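Local atomic coordinates of cellobiose 2-epimerase (Ruminococcus albus, PDB entry 3VW5), a protein that catalyses the reversible epimerization of cellobiose to 4-O-beta-D-glucosyl-D-mannose, acting on the free, unmodified sugar within an (alpha/alpha)6 barrel. Residues 301-306 / 347-352. The protein carries 2 engineered substitutions. Numbering follows the deposited sequence.
Sequences RVWWVQ and GEWYSE
Trp303 meets Ser351 and Trp349 just where strand 296-302 turns into helix 303-318, a compact example of a loop pinned to a helix start. Its backbone N donates to Ser351 O at 3.0 Å. Next to this bond, Val302 and Glu352 form an antiparallel non-hydrogen-bonded pair; their side chains run alongside each other, Val302 CG2 lying 4.1 Å from Glu352 CG, while Glu352 CA makes a CA-H...O contact with Arg301 O. The indole of Trp303 lies edge-on to the loop: CE3 lies 3.3 Å from Ser351 O, near the ring plane, and CZ3 is 3.8 Å from Ser351 OG. At the pyrrole end, Trp303 CD1 touches Trp349 CE3 at 3.8 Å, the two side chains crossing at about a right angle; Trp349 CG, anti to its carbonyl carbon (chi1 -70°), helps bring the six-membered ring there. An alanine in place of Trp303 would probably leave that ring without this neighbour and open a gap beside Ser351. Further out, Trp349 NE1 bonds Glu9 OE1, Glu352 OE1 bonds His360 ND1, and Val302, the N-cap residue, accepts the Gln306 backbone N at its O. One backbone bond and a buried indole edge thus hold the helix start to the loop before strand 352-353, with the Lys370 charge in cation-pi contact with Trp303, hydrogen-bonded to Trp349 O and salt-bridged to Glu348.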
loop_
_atom_site.group_PDB
_atom_site.type_symbol
_atom_site.label_atom_id
_atom_site.label_comp_id
_atom_site.label_asym_id
_atom_site.label_seq_id
_atom_site.Cartn_x
_atom_site.Cartn_y
_atom_site.Cartn_z
ATOM N N ARG A 301 -10.760 13.432 -4.748
ATOM C CA ARG A 301 -9.333 13.145 -4.872
ATOM C C ARG A 301 -8.800 12.606 -3.553
ATOM O O ARG A 301 -8.611 13.362 -2.602
ATOM C CB ARG A 301 -8.546 14.385 -5.302
ATOM C CG ARG A 301 -8.685 14.746 -6.783
ATOM C CD ARG A 301 -9.966 15.553 -7.112
ATOM N NE ARG A 301 -9.911 16.018 -8.498
ATOM C CZ ARG A 301 -10.274 15.288 -9.550
ATOM N NH1 ARG A 301 -10.767 14.064 -9.377
ATOM N NH2 ARG A 301 -10.150 15.779 -10.780
ATOM N N VAL A 302 -8.606 11.285 -3.504
ATOM C CA VAL A 302 -8.020 10.597 -2.359
ATOM C C VAL A 302 -6.506 10.624 -2.549
ATOM O O VAL A 302 -6.005 10.356 -3.651
ATOM C CB VAL A 302 -8.525 9.142 -2.257
ATOM C CG1 VAL A 302 -7.897 8.426 -1.067
ATOM C CG2 VAL A 302 -10.027 9.111 -2.122
ATOM N N TRP A 303 -5.779 10.958 -1.484
ATOM C CA TRP A 303 -4.347 11.247 -1.598
ATOM C C TRP A 303 -3.539 10.054 -2.156
ATOM O O TRP A 303 -2.741 10.233 -3.087
ATOM C CB TRP A 303 -3.781 11.731 -0.256
ATOM C CG TRP A 303 -3.179 10.641 0.560
ATOM C CD1 TRP A 303 -1.850 10.363 0.701
ATOM C CD2 TRP A 303 -3.876 9.651 1.325
ATOM N NE1 TRP A 303 -1.678 9.277 1.523
ATOM C CE2 TRP A 303 -2.906 8.819 1.915
ATOM C CE3 TRP A 303 -5.227 9.398 1.579
ATOM C CZ2 TRP A 303 -3.241 7.747 2.736
ATOM C CZ3 TRP A 303 -5.560 8.343 2.399
ATOM C CH2 TRP A 303 -4.573 7.526 2.968
ATOM N N TRP A 304 -3.763 8.852 -1.606
ATOM C CA TRP A 304 -3.033 7.660 -2.050
ATOM C C TRP A 304 -3.343 7.300 -3.486
ATOM O O TRP A 304 -2.492 6.764 -4.196
ATOM C CB TRP A 304 -3.253 6.447 -1.139
ATOM C CG TRP A 304 -4.596 5.762 -1.232
ATOM C CD1 TRP A 304 -5.647 5.914 -0.369
ATOM C CD2 TRP A 304 -5.018 4.768 -2.197
ATOM N NE1 TRP A 304 -6.698 5.118 -0.753
ATOM C CE2 TRP A 304 -6.339 4.398 -1.862
ATOM C CE3 TRP A 304 -4.410 4.170 -3.308
ATOM C CZ2 TRP A 304 -7.064 3.442 -2.598
ATOM C CZ3 TRP A 304 -5.139 3.230 -4.045
ATOM C CH2 TRP A 304 -6.451 2.875 -3.681
ATOM N N VAL A 305 -4.558 7.606 -3.921
ATOM C CA VAL A 305 -4.927 7.363 -5.306
ATOM C C VAL A 305 -4.100 8.254 -6.249
ATOM O O VAL A 305 -3.642 7.796 -7.285
ATOM C CB VAL A 305 -6.439 7.540 -5.516
ATOM C CG1 VAL A 305 -6.795 7.411 -6.979
ATOM C CG2 VAL A 305 -7.189 6.495 -4.719
ATOM N N GLN A 306 -3.897 9.520 -5.878
ATOM C CA GLN A 306 -3.101 10.440 -6.695
ATOM C C GLN A 306 -1.681 9.923 -6.784
ATOM O O GLN A 306 -1.095 9.861 -7.867
ATOM C CB GLN A 306 -3.096 11.869 -6.116
ATOM C CG GLN A 306 -4.476 12.538 -5.956
ATOM C CD GLN A 306 -5.422 12.233 -7.109
ATOM O OE1 GLN A 306 -5.182 12.617 -8.260
ATOM N NE2 GLN A 306 -6.505 11.520 -6.802
ATOM N N GLY A 347 1.497 20.184 8.868
ATOM C CA GLY A 347 0.766 19.057 8.335
ATOM C C GLY A 347 1.558 18.481 7.179
ATOM O O GLY A 347 2.676 18.944 6.909
ATOM N N GLU A 348 0.996 17.481 6.496
ATOM C CA GLU A 348 1.689 16.904 5.356
ATOM C C GLU A 348 0.851 16.871 4.083
ATOM O O GLU A 348 0.939 17.788 3.274
ATOM C CB GLU A 348 2.342 15.545 5.685
ATOM C CG GLU A 348 1.403 14.438 6.101
ATOM C CD GLU A 348 1.308 13.322 5.055
ATOM O OE1 GLU A 348 0.238 13.241 4.398
ATOM O OE2 GLU A 348 2.279 12.532 4.896
ATOM N N TRP A 349 0.071 15.815 3.889
ATOM C CA TRP A 349 -0.863 15.756 2.769
ATOM C C TRP A 349 -2.274 15.648 3.332
ATOM O O TRP A 349 -2.502 14.916 4.289
ATOM C CB TRP A 349 -0.597 14.545 1.856
ATOM C CG TRP A 349 0.662 14.610 1.030
ATOM C CD1 TRP A 349 1.814 15.309 1.323
ATOM C CD2 TRP A 349 0.898 13.956 -0.228
ATOM N NE1 TRP A 349 2.740 15.128 0.323
ATOM C CE2 TRP A 349 2.211 14.303 -0.640
ATOM C CE3 TRP A 349 0.137 13.106 -1.041
ATOM C CZ2 TRP A 349 2.777 13.824 -1.833
ATOM C CZ3 TRP A 349 0.699 12.639 -2.230
ATOM C CH2 TRP A 349 2.006 13.001 -2.613
ATOM N N TYR A 350 -3.217 16.377 2.747
ATOM C CA TYR A 350 -4.613 16.149 3.065
ATOM C C TYR A 350 -5.037 14.758 2.610
ATOM O O TYR A 350 -4.645 14.295 1.534
ATOM C CB TYR A 350 -5.500 17.177 2.373
ATOM C CG TYR A 350 -5.386 18.569 2.915
ATOM C CD1 TYR A 350 -6.046 18.937 4.087
ATOM C CD2 TYR A 350 -4.648 19.529 2.242
ATOM C CE1 TYR A 350 -5.962 20.230 4.573
ATOM C CE2 TYR A 350 -4.550 20.819 2.719
ATOM C CZ TYR A 350 -5.215 21.165 3.879
ATOM O OH TYR A 350 -5.133 22.446 4.346
ATOM N N SER A 351 -5.849 14.107 3.433
ATOM C CA SER A 351 -6.449 12.814 3.108
ATOM C C SER A 351 -7.335 12.834 1.843
ATOM O O SER A 351 -7.123 12.049 0.911
ATOM C CB SER A 351 -7.271 12.337 4.302
ATOM O OG SER A 351 -7.632 10.983 4.165
ATOM N N GLU A 352 -8.323 13.734 1.821
ATOM C CA GLU A 352 -9.322 13.778 0.749
ATOM C C GLU A 352 -9.695 15.207 0.325
ATOM O O GLU A 352 -10.073 16.047 1.146
ATOM C CB GLU A 352 -10.588 13.000 1.154
ATOM C CG GLU A 352 -10.409 11.480 1.169
ATOM C CD GLU A 352 -11.632 10.711 1.675
ATOM O OE1 GLU A 352 -12.662 11.335 2.015
ATOM O OE2 GLU A 352 -11.573 9.459 1.739
#